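Local coordinates for probable n-acetylneuraminic acid outer membrane channel protein NANC (Escherichia coli, PDB 2WJR) that forms a monomeric outer-membrane beta-barrel channel that lets N-acetylneuraminic acid enter the bacterium, with high conductance and weak anion selectivity, at residues Thr83-Tyr88 with Trp109-Gln114; Gln115-Asp120 with Asp155-Asn160; Asn125-Asp130 with Ser151-Tyr156; Ala165-Phe170 with Asp187-Gln192. The protein carries 1 engineered substitution. All coordinates share one frame; numbering follows the deposited sequence. Where two conformers were deposited one is given.

Contact 1: residues Thr83-Tyr88 with Trp109-Gln114. With EPE (4-(2-hydroxyethyl)-1-piperazine ethanesulfonic acid), chain B; PO4 (phosphate ion), chain D.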
# COMPACT_ATOMS: atom_id res chain seq x y z
N THR A 83 -8.41 -12.76 8.80
CA THR A 83 -7.27 -11.91 9.17
C THR A 83 -6.01 -12.36 8.45
O THR A 83 -5.74 -13.55 8.30
CB THR A 83 -7.04 -11.91 10.70
OG1 THR A 83 -8.23 -11.48 11.37
CG2 THR A 83 -5.86 -10.98 11.07
N ARG A 84 -5.24 -11.38 7.99
CA ARG A 84 -3.99 -11.62 7.30
C ARG A 84 -2.90 -10.83 8.02
O ARG A 84 -3.06 -9.64 8.21
CB ARG A 84 -4.10 -11.17 5.86
CG ARG A 84 -2.87 -11.39 5.01
CD ARG A 84 -3.02 -10.58 3.73
NE ARG A 84 -2.59 -9.19 3.95
CZ ARG A 84 -2.84 -8.17 3.14
NH1 ARG A 84 -2.36 -6.96 3.43
NH2 ARG A 84 -3.57 -8.31 2.04
N TYR A 85 -1.81 -11.50 8.37
CA TYR A 85 -0.74 -10.88 9.16
C TYR A 85 0.48 -10.67 8.28
O TYR A 85 0.94 -11.61 7.61
CB TYR A 85 -0.37 -11.80 10.31
CG TYR A 85 -1.48 -12.01 11.32
CD1 TYR A 85 -1.83 -10.98 12.23
CD2 TYR A 85 -2.18 -13.21 11.38
CE1 TYR A 85 -2.82 -11.16 13.16
CE2 TYR A 85 -3.20 -13.39 12.32
CZ TYR A 85 -3.50 -12.36 13.21
OH TYR A 85 -4.51 -12.53 14.13
N GLY A 86 1.01 -9.44 8.29
CA GLY A 86 2.11 -9.06 7.41
C GLY A 86 3.32 -8.47 8.13
O GLY A 86 3.51 -7.25 8.09
N PRO A 87 4.09 -9.32 8.82
CA PRO A 87 5.31 -8.83 9.44
C PRO A 87 6.25 -8.33 8.35
O PRO A 87 6.26 -8.86 7.22
CB PRO A 87 5.85 -10.05 10.17
CG PRO A 87 5.26 -11.23 9.45
CD PRO A 87 3.91 -10.76 9.06
N TYR A 88 7.01 -7.27 8.65
CA TYR A 88 7.89 -6.69 7.67
C TYR A 88 9.11 -6.01 8.27
O TYR A 88 9.17 -5.78 9.49
CB TYR A 88 7.14 -5.68 6.79
CG TYR A 88 6.58 -4.41 7.44
CD1 TYR A 88 5.21 -4.21 7.54
CD2 TYR A 88 7.43 -3.39 7.88
CE1 TYR A 88 4.69 -3.03 8.07
CE2 TYR A 88 6.92 -2.21 8.36
CZ TYR A 88 5.57 -2.04 8.48
OH TYR A 88 5.08 -0.87 8.99
N TRP A 109 0.76 -13.47 5.56
CA TRP A 109 0.38 -14.82 5.96
C TRP A 109 -1.10 -14.79 6.29
O TRP A 109 -1.53 -13.99 7.13
CB TRP A 109 1.22 -15.26 7.15
CG TRP A 109 0.93 -16.66 7.61
CD1 TRP A 109 1.49 -17.81 7.14
CD2 TRP A 109 -0.01 -17.06 8.62
NE1 TRP A 109 0.98 -18.90 7.80
CE2 TRP A 109 0.05 -18.47 8.71
CE3 TRP A 109 -0.89 -16.36 9.46
CZ2 TRP A 109 -0.73 -19.19 9.62
CZ3 TRP A 109 -1.67 -17.09 10.36
CH2 TRP A 109 -1.59 -18.49 10.43
N LYS A 110 -1.90 -15.62 5.63
CA LYS A 110 -3.34 -15.66 5.88
C LYS A 110 -3.68 -16.64 6.99
O LYS A 110 -3.25 -17.79 6.97
CB LYS A 110 -4.12 -16.03 4.62
CG LYS A 110 -4.28 -14.90 3.66
CD LYS A 110 -4.93 -15.35 2.37
CE LYS A 110 -5.10 -14.22 1.39
NZ LYS A 110 -5.77 -14.63 0.13
N ALA A 111 -4.45 -16.16 7.96
CA ALA A 111 -4.87 -16.96 9.11
C ALA A 111 -6.06 -17.86 8.75
O ALA A 111 -6.64 -18.50 9.62
CB ALA A 111 -5.23 -16.06 10.28
N TYR A 112 -6.42 -17.90 7.48
CA TYR A 112 -7.53 -18.70 7.00
C TYR A 112 -7.11 -19.42 5.72
O TYR A 112 -6.27 -18.91 4.96
CB TYR A 112 -8.75 -17.83 6.73
CG TYR A 112 -8.50 -16.65 5.82
CD1 TYR A 112 -7.93 -15.47 6.29
CD2 TYR A 112 -8.86 -16.71 4.47
CE1 TYR A 112 -7.72 -14.38 5.44
CE2 TYR A 112 -8.64 -15.64 3.63
CZ TYR A 112 -8.08 -14.48 4.11
OH TYR A 112 -7.89 -13.44 3.24
N ARG A 113 -7.68 -20.59 5.51
CA ARG A 113 -7.33 -21.44 4.37
C ARG A 113 -8.33 -21.28 3.23
O ARG A 113 -9.50 -20.98 3.44
CB ARG A 113 -7.20 -22.89 4.82
CG ARG A 113 -6.12 -23.07 5.85
CD ARG A 113 -6.12 -24.44 6.48
NE ARG A 113 -5.60 -25.47 5.59
CZ ARG A 113 -6.22 -26.61 5.28
NH1 ARG A 113 -7.42 -26.90 5.77
NH2 ARG A 113 -5.63 -27.48 4.48
N GLN A 114 -7.83 -21.39 2.00
CA GLN A 114 -8.64 -21.14 0.82
C GLN A 114 -8.31 -22.18 -0.23
O GLN A 114 -7.18 -22.67 -0.30
CB GLN A 114 -8.39 -19.75 0.22
CG GLN A 114 -8.93 -18.58 1.04
CD GLN A 114 -8.42 -17.24 0.54
OE1 GLN A 114 -7.20 -16.99 0.53
NE2 GLN A 114 -9.33 -16.38 0.16
N1 EPE B . -4.94 -8.78 -3.12
C2 EPE B . -3.58 -8.65 -3.71
C3 EPE B . -3.67 -8.15 -5.15
N4 EPE B . -4.36 -6.88 -5.22
C5 EPE B . -5.71 -7.03 -4.69
C6 EPE B . -5.71 -7.52 -3.25
C7 EPE B . -4.33 -6.38 -6.58
C8 EPE B . -4.95 -5.00 -6.74
O8 EPE B . -6.31 -5.16 -7.09
C9 EPE B . -4.79 -9.12 -1.71
C10 EPE B . -6.15 -9.33 -1.04
S EPE B . -6.08 -10.56 0.27
O1S EPE B . -7.21 -10.31 1.15
O2S EPE B . -4.84 -10.55 1.02
O3S EPE B . -6.25 -11.89 -0.35
P PO4 D . -1.37 -24.89 5.07
O1 PO4 D . -0.84 -26.17 5.68
O2 PO4 D . -1.02 -23.76 6.01
O3 PO4 D . -0.71 -24.66 3.72
O4 PO4 D . -2.87 -25.02 4.89
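Trp109 pairs with Tyr85 through two backbone bonds, Tyr85 N to Trp109 O and Trp109 N to Tyr85 O, each 2.8 Å. The pairing puts both side chains on the same face of the sheet, and Trp109 has its CG anti to the backbone N (chi1 -178°). Tyr85 CD2 sits in the indole plane, 3.9 Å from Trp109 CE3, so the two rings meet rim to rim. Lys110 is the non-hydrogen-bonded partner of Arg84, and the pair lies on the opposite face. Their CG atoms touch, and beyond them both chains reach one sulfonate, that of a bound HEPES molecule probably left from crystallisation: Lys110 NZ lies 2.8 Å from O3S, while Arg84 NH2 donates to O2S. Lys110 NZ also bonds Gln114 OE1 on a lone pair and forms a salt bridge with Asp124. This is the extracellular end of the antiparallel hairpin of strands 82-94 and 99-110 in the barrel wall. Ala111 leaves the strand, yet Ala111 N still donates to Thr83 O (2.9 Å), and its CB approaches Tyr85 CE2. Tyr112 turns a ring edge to the same Thr83 O, CD1 at 3.5 Å. Arg113 NE donates to O4 of a phosphate ion, probably from crystallisation, that Arg123 also binds.

Contact 2: residues Gln115-Asp120 with Asp155-Asn160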
# COMPACT_ATOMS: atom_id res chain seq x y z
N GLN A 115 -9.30 -22.45 -1.07
CA GLN A 115 -9.11 -23.39 -2.16
C GLN A 115 -8.04 -22.89 -3.15
O GLN A 115 -8.15 -21.78 -3.71
CB GLN A 115 -10.42 -23.67 -2.90
CG GLN A 115 -10.24 -24.79 -3.92
CD GLN A 115 -11.44 -25.01 -4.83
OE1 GLN A 115 -11.78 -26.15 -5.14
NE2 GLN A 115 -12.05 -23.93 -5.31
N ASP A 116 -7.03 -23.72 -3.37
CA ASP A 116 -5.98 -23.40 -4.33
C ASP A 116 -6.32 -23.83 -5.76
O ASP A 116 -7.41 -24.34 -6.03
CB ASP A 116 -4.61 -23.91 -3.84
CG ASP A 116 -4.37 -25.40 -4.04
OD1 ASP A 116 -5.15 -26.11 -4.74
OD2 ASP A 116 -3.36 -25.85 -3.47
N LEU A 117 -5.39 -23.59 -6.67
CA LEU A 117 -5.65 -23.82 -8.09
C LEU A 117 -5.92 -25.30 -8.41
O LEU A 117 -6.57 -25.58 -9.40
CB LEU A 117 -4.48 -23.33 -8.94
CG LEU A 117 -4.32 -21.83 -9.05
CD1 LEU A 117 -2.94 -21.50 -9.65
CD2 LEU A 117 -5.40 -21.28 -9.91
N SER A 118 -5.41 -26.19 -7.56
CA SER A 118 -5.58 -27.63 -7.75
C SER A 118 -6.85 -28.15 -7.06
O SER A 118 -7.16 -29.34 -7.14
CB SER A 118 -4.35 -28.37 -7.25
OG SER A 118 -3.19 -27.96 -7.96
N GLY A 119 -7.58 -27.25 -6.41
CA GLY A 119 -8.79 -27.59 -5.66
C GLY A 119 -8.55 -28.03 -4.23
O GLY A 119 -9.49 -28.40 -3.51
N ASP A 120 -7.30 -27.98 -3.78
CA ASP A 120 -6.97 -28.35 -2.41
C ASP A 120 -7.00 -27.12 -1.50
O ASP A 120 -6.81 -25.98 -1.93
CB ASP A 120 -5.60 -29.00 -2.33
CG ASP A 120 -5.56 -30.34 -3.05
OD1 ASP A 120 -6.54 -31.09 -2.96
OD2 ASP A 120 -4.53 -30.63 -3.69
N ASP A 155 0.10 -22.59 -4.26
CA ASP A 155 -0.46 -22.80 -5.60
C ASP A 155 -1.68 -21.94 -5.87
O ASP A 155 -2.79 -22.43 -6.00
CB ASP A 155 -0.77 -24.30 -5.80
CG ASP A 155 -1.23 -24.62 -7.21
OD1 ASP A 155 -0.96 -23.82 -8.13
OD2 ASP A 155 -1.87 -25.71 -7.38
N TYR A 156 -1.45 -20.63 -5.96
CA TYR A 156 -2.47 -19.64 -6.23
C TYR A 156 -2.00 -18.71 -7.32
O TYR A 156 -0.84 -18.73 -7.70
CB TYR A 156 -2.76 -18.82 -4.98
CG TYR A 156 -3.31 -19.62 -3.83
CD1 TYR A 156 -4.68 -19.81 -3.69
CD2 TYR A 156 -2.47 -20.15 -2.89
CE1 TYR A 156 -5.19 -20.55 -2.63
CE2 TYR A 156 -2.96 -20.85 -1.83
CZ TYR A 156 -4.34 -21.06 -1.71
OH TYR A 156 -4.80 -21.75 -0.64
N ARG A 157 -2.91 -17.88 -7.81
CA ARG A 157 -2.54 -16.93 -8.83
C ARG A 157 -3.23 -15.59 -8.61
O ARG A 157 -4.26 -15.52 -7.96
CB ARG A 157 -2.87 -17.46 -10.23
CG ARG A 157 -4.36 -17.57 -10.51
CD ARG A 157 -4.60 -18.07 -11.95
NE ARG A 157 -6.01 -18.10 -12.31
CZ ARG A 157 -6.76 -17.05 -12.65
NH1 ARG A 157 -8.03 -17.23 -12.99
NH2 ARG A 157 -6.25 -15.82 -12.66
N TYR A 158 -2.63 -14.55 -9.17
CA TYR A 158 -3.27 -13.25 -9.27
C TYR A 158 -4.17 -13.22 -10.50
O TYR A 158 -4.15 -14.13 -11.35
CB TYR A 158 -2.19 -12.14 -9.34
CG TYR A 158 -1.42 -12.06 -8.04
CD1 TYR A 158 -0.13 -12.59 -7.93
CD2 TYR A 158 -2.00 -11.54 -6.90
CE1 TYR A 158 0.57 -12.55 -6.74
CE2 TYR A 158 -1.31 -11.50 -5.68
CZ TYR A 158 -0.03 -12.02 -5.60
OH TYR A 158 0.72 -11.98 -4.42
N ALA A 159 -4.99 -12.19 -10.56
CA ALA A 159 -5.98 -12.02 -11.61
C ALA A 159 -5.33 -11.76 -12.97
O ALA A 159 -6.03 -11.66 -13.99
CB ALA A 159 -6.93 -10.90 -11.22
N ASN A 160 -4.00 -11.66 -13.00
CA ASN A 160 -3.26 -11.52 -14.25
C ASN A 160 -2.78 -12.89 -14.76
O ASN A 160 -1.97 -12.95 -15.66
CB ASN A 160 -2.06 -10.58 -14.06
CG ASN A 160 -1.04 -11.13 -13.10
OD1 ASN A 160 -1.27 -12.13 -12.41
ND2 ASN A 160 0.12 -10.47 -13.03
O HOH W 1 -1.11 -24.45 -2.39
O HOH W 2 -1.40 -27.53 -5.63
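Asp116 lays its CB over one face of the Tyr156 ring, offset toward the rim, in a CH-pi contact 3.8 Å from the ring centroid and 22° off the normal. Gln115 O approaches the same ring at its edge, where Tyr156 CE1 is 3.4 Å away, and the phenol OH is hydrogen-bonded to Gln114 O, so the ring is held by the chain leading into the loop. Leu117 crosses Asp155 at about a right angle and brings CD1 to within 3.4 Å of Asp155 OD1; its other branch, CD2, rests on the aliphatic part of Arg157. The backbone joins the two loops directly as well: Leu117 N donates to Asp155 O at 2.9 Å, nearly straight. A chi1 of -175° puts Asp155 CG anti to the backbone N, and in one of the two conformers of Ser118 its OG donates to Asp155 OD2 at 2.7 Å, nearly along the C-O axis. The turn itself is a type I beta turn from Asp116 to Gly119 with an Asx turn built in: Asp116 OD1 takes Ser118 N and Asp120 N from opposite faces of the carboxylate. These are extracellular loops of the barrel, following strands 99-110 and 141-152. The carboxylates of Asp116 and Asp155 stand with planes 59° apart and OD2 atoms 4.2 Å from each other. A water joins Asp116 OD2 to Asp155 N, and a second donates to Asp155 OD2. The N-H, hydroxyl and water donors around the two acids probably ease their repulsion, without a cation from either segment bridging them.

Contact 3: residues Asn125-Asp130 with Ser151-Tyr156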
# COMPACT_ATOMS: atom_id res chain seq x y z
N ASN A 125 -0.36 -17.43 1.01
CA ASN A 125 0.63 -16.54 1.62
C ASN A 125 1.44 -15.87 0.51
O ASN A 125 1.60 -16.42 -0.60
CB ASN A 125 1.55 -17.32 2.53
CG ASN A 125 0.80 -18.07 3.60
OD1 ASN A 125 -0.24 -17.60 4.10
ND2 ASN A 125 1.30 -19.27 3.95
N VAL A 126 1.93 -14.67 0.81
CA VAL A 126 2.52 -13.84 -0.21
C VAL A 126 3.83 -13.19 0.25
O VAL A 126 3.95 -12.74 1.39
CB VAL A 126 1.53 -12.75 -0.61
CG1 VAL A 126 2.26 -11.69 -1.46
CG2 VAL A 126 0.33 -13.34 -1.37
N HIS A 127 4.81 -13.17 -0.65
CA HIS A 127 6.06 -12.44 -0.45
C HIS A 127 5.93 -11.12 -1.15
O HIS A 127 5.68 -11.09 -2.35
CB HIS A 127 7.23 -13.17 -1.09
CG HIS A 127 7.53 -14.50 -0.48
ND1 HIS A 127 8.08 -14.65 0.78
CD2 HIS A 127 7.39 -15.76 -0.97
CE1 HIS A 127 8.24 -15.93 1.05
NE2 HIS A 127 7.83 -16.63 -0.00
N ARG A 128 6.10 -10.01 -0.43
CA ARG A 128 5.87 -8.69 -1.01
C ARG A 128 7.05 -7.72 -0.76
O ARG A 128 7.54 -7.58 0.37
CB ARG A 128 4.56 -8.09 -0.48
CG ARG A 128 4.34 -6.67 -0.97
CD ARG A 128 3.07 -6.07 -0.46
NE ARG A 128 2.98 -4.66 -0.86
CZ ARG A 128 1.88 -4.02 -1.26
NH1 ARG A 128 0.70 -4.64 -1.35
NH2 ARG A 128 1.98 -2.74 -1.60
N TRP A 129 7.47 -7.07 -1.84
CA TRP A 129 8.52 -6.06 -1.80
C TRP A 129 7.93 -4.72 -2.25
O TRP A 129 7.17 -4.65 -3.24
CB TRP A 129 9.65 -6.44 -2.76
CG TRP A 129 10.53 -7.52 -2.29
CD1 TRP A 129 10.42 -8.87 -2.55
CD2 TRP A 129 11.68 -7.36 -1.46
NE1 TRP A 129 11.44 -9.54 -1.90
CE2 TRP A 129 12.22 -8.63 -1.24
CE3 TRP A 129 12.30 -6.25 -0.86
CZ2 TRP A 129 13.37 -8.82 -0.45
CZ3 TRP A 129 13.43 -6.44 -0.09
CH2 TRP A 129 13.96 -7.72 0.10
N ASP A 130 8.28 -3.65 -1.53
CA ASP A 130 7.95 -2.31 -1.95
C ASP A 130 9.23 -1.46 -1.95
O ASP A 130 10.04 -1.57 -1.04
CB ASP A 130 6.93 -1.67 -1.01
CG ASP A 130 5.55 -2.31 -1.12
OD1 ASP A 130 4.74 -1.86 -1.96
OD2 ASP A 130 5.27 -3.23 -0.31
N SER A 151 4.62 -12.01 -4.97
CA SER A 151 4.56 -13.35 -5.54
C SER A 151 3.95 -14.32 -4.56
O SER A 151 4.04 -14.14 -3.34
CB SER A 151 5.97 -13.83 -5.92
OG SER A 151 6.76 -13.96 -4.77
N LYS A 152 3.33 -15.37 -5.09
CA LYS A 152 2.67 -16.37 -4.30
C LYS A 152 3.64 -17.39 -3.77
O LYS A 152 4.51 -17.88 -4.51
CB LYS A 152 1.61 -17.10 -5.14
CG LYS A 152 0.59 -16.21 -5.79
CD LYS A 152 -0.26 -15.53 -4.77
CE LYS A 152 -1.57 -15.03 -5.31
NZ LYS A 152 -2.42 -14.48 -4.25
N GLN A 153 3.47 -17.75 -2.51
CA GLN A 153 4.27 -18.82 -1.94
C GLN A 153 3.71 -20.20 -2.39
O GLN A 153 4.47 -21.13 -2.65
CB GLN A 153 4.28 -18.72 -0.42
CG GLN A 153 4.99 -19.83 0.30
CD GLN A 153 5.13 -19.54 1.78
OE1 GLN A 153 4.15 -19.23 2.47
NE2 GLN A 153 6.36 -19.64 2.28
N ASN A 154 2.39 -20.30 -2.47
CA ASN A 154 1.70 -21.59 -2.69
C ASN A 154 0.97 -21.60 -4.03
O ASN A 154 1.18 -20.72 -4.86
CB ASN A 154 0.78 -21.87 -1.50
CG ASN A 154 1.54 -22.18 -0.24
OD1 ASN A 154 2.55 -22.86 -0.28
ND2 ASN A 154 1.05 -21.67 0.90
N ASP A 155 0.10 -22.59 -4.26
CA ASP A 155 -0.46 -22.80 -5.60
C ASP A 155 -1.68 -21.94 -5.87
O ASP A 155 -2.79 -22.43 -6.00
CB ASP A 155 -0.77 -24.30 -5.80
CG ASP A 155 -1.23 -24.62 -7.21
OD1 ASP A 155 -0.96 -23.82 -8.13
OD2 ASP A 155 -1.87 -25.71 -7.38
N TYR A 156 -1.45 -20.63 -5.96
CA TYR A 156 -2.47 -19.64 -6.23
C TYR A 156 -2.00 -18.71 -7.32
O TYR A 156 -0.84 -18.73 -7.70
CB TYR A 156 -2.76 -18.82 -4.98
CG TYR A 156 -3.31 -19.62 -3.83
CD1 TYR A 156 -4.68 -19.81 -3.69
CD2 TYR A 156 -2.47 -20.15 -2.89
CE1 TYR A 156 -5.19 -20.55 -2.63
CE2 TYR A 156 -2.96 -20.85 -1.83
CZ TYR A 156 -4.34 -21.06 -1.71
OH TYR A 156 -4.80 -21.75 -0.64
O HOH W 3 0.21 -18.15 -2.09
O HOH W 4 8.38 -19.34 -0.15
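His127 and Ser151 form a hydrogen-bonded antiparallel pair, N to O both ways at 3.0 Å, and two residues along, Gln153 N donates to Asn125 O at 3.0 Å. Between them Val126 faces Lys152 as a non-hydrogen-bonded pair, and Val126 CA points a C-H at Ser151 O. Among the side chains, Asn125 and Gln153 lie side by side, pointing the same way, their amide planes 68° apart. Asn125 ND2 donates to Gln153 OE1 at 3.2 Å, with the acceptor in the amide plane of Asn125. Gln153 OE1 also takes the hydroxyl of Tyr107, and Asn125 OD1 takes Lys110 N, so both amides are tied to strand 99-110. That strand borders this hairpin, 126-136 with 141-152, whose extracellular end is joined here; Gln153 lines a pocket for bound n-octane. Water supplies two more links: one bridges Asn125 O and Asn154 N, the other His127 NE2 (2.8 Å, in the ring plane) and Gln153 NE2, while His127 ND1 is hydrogen-bonded to Tyr105 OH. Apolar contact is slight: a bend at chi2 (-66°) places Lys152 CD 4.1 Å from Val126 CG2. Lys152 NZ forms a salt bridge with Asp124.

Contact 4: residues Ala165-Phe170 with Asp187-Gln192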
# COMPACT_ATOMS: atom_id res chain seq x y z
N ALA A 165 2.84 -10.32 -9.50
CA ALA A 165 2.33 -9.14 -10.13
C ALA A 165 3.01 -7.93 -9.52
O ALA A 165 3.75 -8.04 -8.52
CB ALA A 165 0.84 -9.02 -9.95
N THR A 166 2.74 -6.80 -10.14
CA THR A 166 3.37 -5.52 -9.77
C THR A 166 2.32 -4.46 -9.51
O THR A 166 1.14 -4.58 -9.91
CB THR A 166 4.37 -5.04 -10.87
OG1 THR A 166 3.68 -4.80 -12.10
CG2 THR A 166 5.46 -6.05 -11.07
N GLU A 167 2.72 -3.43 -8.77
CA GLU A 167 1.96 -2.20 -8.70
C GLU A 167 2.97 -1.06 -8.78
O GLU A 167 4.10 -1.17 -8.30
CB GLU A 167 1.14 -2.08 -7.42
CG GLU A 167 0.19 -3.25 -7.12
CD GLU A 167 -0.68 -3.02 -5.88
OE1 GLU A 167 -0.64 -1.90 -5.31
OE2 GLU A 167 -1.40 -3.96 -5.47
N ASN A 168 2.54 0.03 -9.38
CA ASN A 168 3.30 1.25 -9.38
C ASN A 168 2.37 2.40 -9.08
O ASN A 168 1.38 2.61 -9.80
CB ASN A 168 4.01 1.45 -10.71
CG ASN A 168 5.26 0.59 -10.83
OD1 ASN A 168 6.31 0.93 -10.26
ND2 ASN A 168 5.14 -0.55 -11.53
N ALA A 169 2.68 3.13 -8.00
CA ALA A 169 1.88 4.25 -7.54
C ALA A 169 2.71 5.54 -7.67
O ALA A 169 3.85 5.59 -7.23
CB ALA A 169 1.44 4.02 -6.07
N PHE A 170 2.11 6.56 -8.29
CA PHE A 170 2.74 7.86 -8.51
C PHE A 170 1.85 8.91 -7.87
O PHE A 170 0.68 9.03 -8.23
CB PHE A 170 2.92 8.14 -10.01
CG PHE A 170 3.64 7.06 -10.73
CD1 PHE A 170 2.94 6.00 -11.31
CD2 PHE A 170 5.02 7.07 -10.83
CE1 PHE A 170 3.62 4.99 -11.97
CE2 PHE A 170 5.69 6.07 -11.50
CZ PHE A 170 4.98 5.03 -12.07
N ASP A 187 -2.05 5.03 -10.38
CA ASP A 187 -1.44 3.72 -10.18
C ASP A 187 -1.72 2.84 -11.38
O ASP A 187 -2.78 2.95 -12.02
CB ASP A 187 -1.99 3.02 -8.93
CG ASP A 187 -2.30 3.97 -7.83
OD1 ASP A 187 -1.34 4.52 -7.25
OD2 ASP A 187 -3.49 4.20 -7.56
N TYR A 188 -0.74 2.01 -11.70
CA TYR A 188 -0.95 0.89 -12.59
C TYR A 188 -0.80 -0.39 -11.77
O TYR A 188 0.27 -0.68 -11.20
CB TYR A 188 0.02 0.91 -13.77
CG TYR A 188 -0.28 -0.24 -14.70
CD1 TYR A 188 0.65 -1.26 -14.89
CD2 TYR A 188 -1.52 -0.35 -15.32
CE1 TYR A 188 0.37 -2.34 -15.72
CE2 TYR A 188 -1.82 -1.42 -16.15
CZ TYR A 188 -0.87 -2.42 -16.34
OH TYR A 188 -1.16 -3.49 -17.14
N LEU A 189 -1.90 -1.14 -11.68
CA LEU A 189 -1.94 -2.31 -10.81
C LEU A 189 -1.85 -3.64 -11.59
O LEU A 189 -2.38 -4.67 -11.15
CB LEU A 189 -3.20 -2.24 -9.96
CG LEU A 189 -3.33 -0.93 -9.17
CD1 LEU A 189 -4.62 -0.97 -8.37
CD2 LEU A 189 -2.12 -0.70 -8.24
N ASP A 190 -1.12 -3.62 -12.70
CA ASP A 190 -0.88 -4.80 -13.53
C ASP A 190 -2.24 -5.21 -14.15
O ASP A 190 -3.21 -4.48 -14.06
CB ASP A 190 -0.27 -5.91 -12.64
CG ASP A 190 0.57 -6.91 -13.42
OD1 ASP A 190 0.07 -7.50 -14.42
OD2 ASP A 190 1.72 -7.17 -12.99
N ARG A 191 -2.31 -6.37 -14.78
CA ARG A 191 -3.58 -6.82 -15.34
C ARG A 191 -4.40 -7.56 -14.28
O ARG A 191 -4.65 -8.75 -14.40
CB ARG A 191 -3.32 -7.72 -16.54
CG ARG A 191 -2.60 -7.00 -17.68
CD ARG A 191 -2.65 -7.86 -18.96
NE ARG A 191 -4.04 -7.99 -19.40
CZ ARG A 191 -4.72 -7.04 -20.05
NH1 ARG A 191 -5.99 -7.24 -20.41
NH2 ARG A 191 -4.13 -5.90 -20.39
N GLN A 192 -4.81 -6.83 -13.24
CA GLN A 192 -5.46 -7.43 -12.08
C GLN A 192 -6.91 -6.97 -11.92
O GLN A 192 -7.55 -7.24 -10.89
CB GLN A 192 -4.67 -7.10 -10.80
CG GLN A 192 -3.40 -7.91 -10.67
CD GLN A 192 -2.74 -7.78 -9.30
OE1 GLN A 192 -2.81 -8.69 -8.48
NE2 GLN A 192 -2.08 -6.64 -9.06
O HOH W 5 2.57 -1.95 -12.13
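Thr166 N donates to Asp190 OD2 at 3.0 Å, meeting it on the anti side and 21° out of the carboxylate plane; Asp190 CG stands anti to its own backbone N (chi1 -154°), 3.9 Å from Thr166 N. The hydroxyl of Thr166 sits 3.2 Å from the same oxygen, though where its proton goes is not settled. Two residues on, Asn168 N donates to Tyr188 O at 3.0 Å and Tyr188 N to Asn168 O at 2.9 Å. One water ties Thr166 OG1, Asn168 ND2 and Tyr188 O together. Leu189 sets CD2 against Glu167, whose chain runs extended past it, with OE1 at 3.5 Å. Ala169 pairs with Asp187, whose OD1 lies 3.1 Å from Ala169 CB, and the Gln192 amide lies beside Ala165 CB. In the second shell, Asp190 OD1 accepts Arg191 N at 2.7 Å, which probably helps fix the carboxylate's rotation, and Gln192 NE2 bonds Leu189 O. Farther out, Glu167 OE2 and Gln192 NE2 both bond Tyr150 OH, Asn168 OD1 bonds Thr147, and Asp187 OD2 meets Arg207 and Ser205. The hairpin of strands 164-174 and 180-188 ends here at its extracellular edge. Asp190 OD2 thus serves as acceptor for Thr166 N where regular pairing stops, while Thr166 O, buried without a polar partner, probably carries an energetic cost.

Contacts 1, 3 and 4 each join the two strands of one barrel hairpin at its extracellular end, whereas contact 2 joins two loops beyond the strands, farthest from the centre of the chain. Contacts 1, 2 and 3 are surface contacts; contact 4 is partly buried and lies nearest that centre. Contacts 1 and 3 adjoin through neighbouring strands 99-110 and 126-136; contacts 3 and 4 lie on neighbouring strands 141-152 and 164-174 but do not touch. Contacts 2 and 3 share Asp155 and Tyr156. The chemistry shifts accordingly: aromatic rims and bound anions in contact 1, acids with turn donors in contact 2, amides in contact 3, and an aspartate standing in for backbone in contact 4.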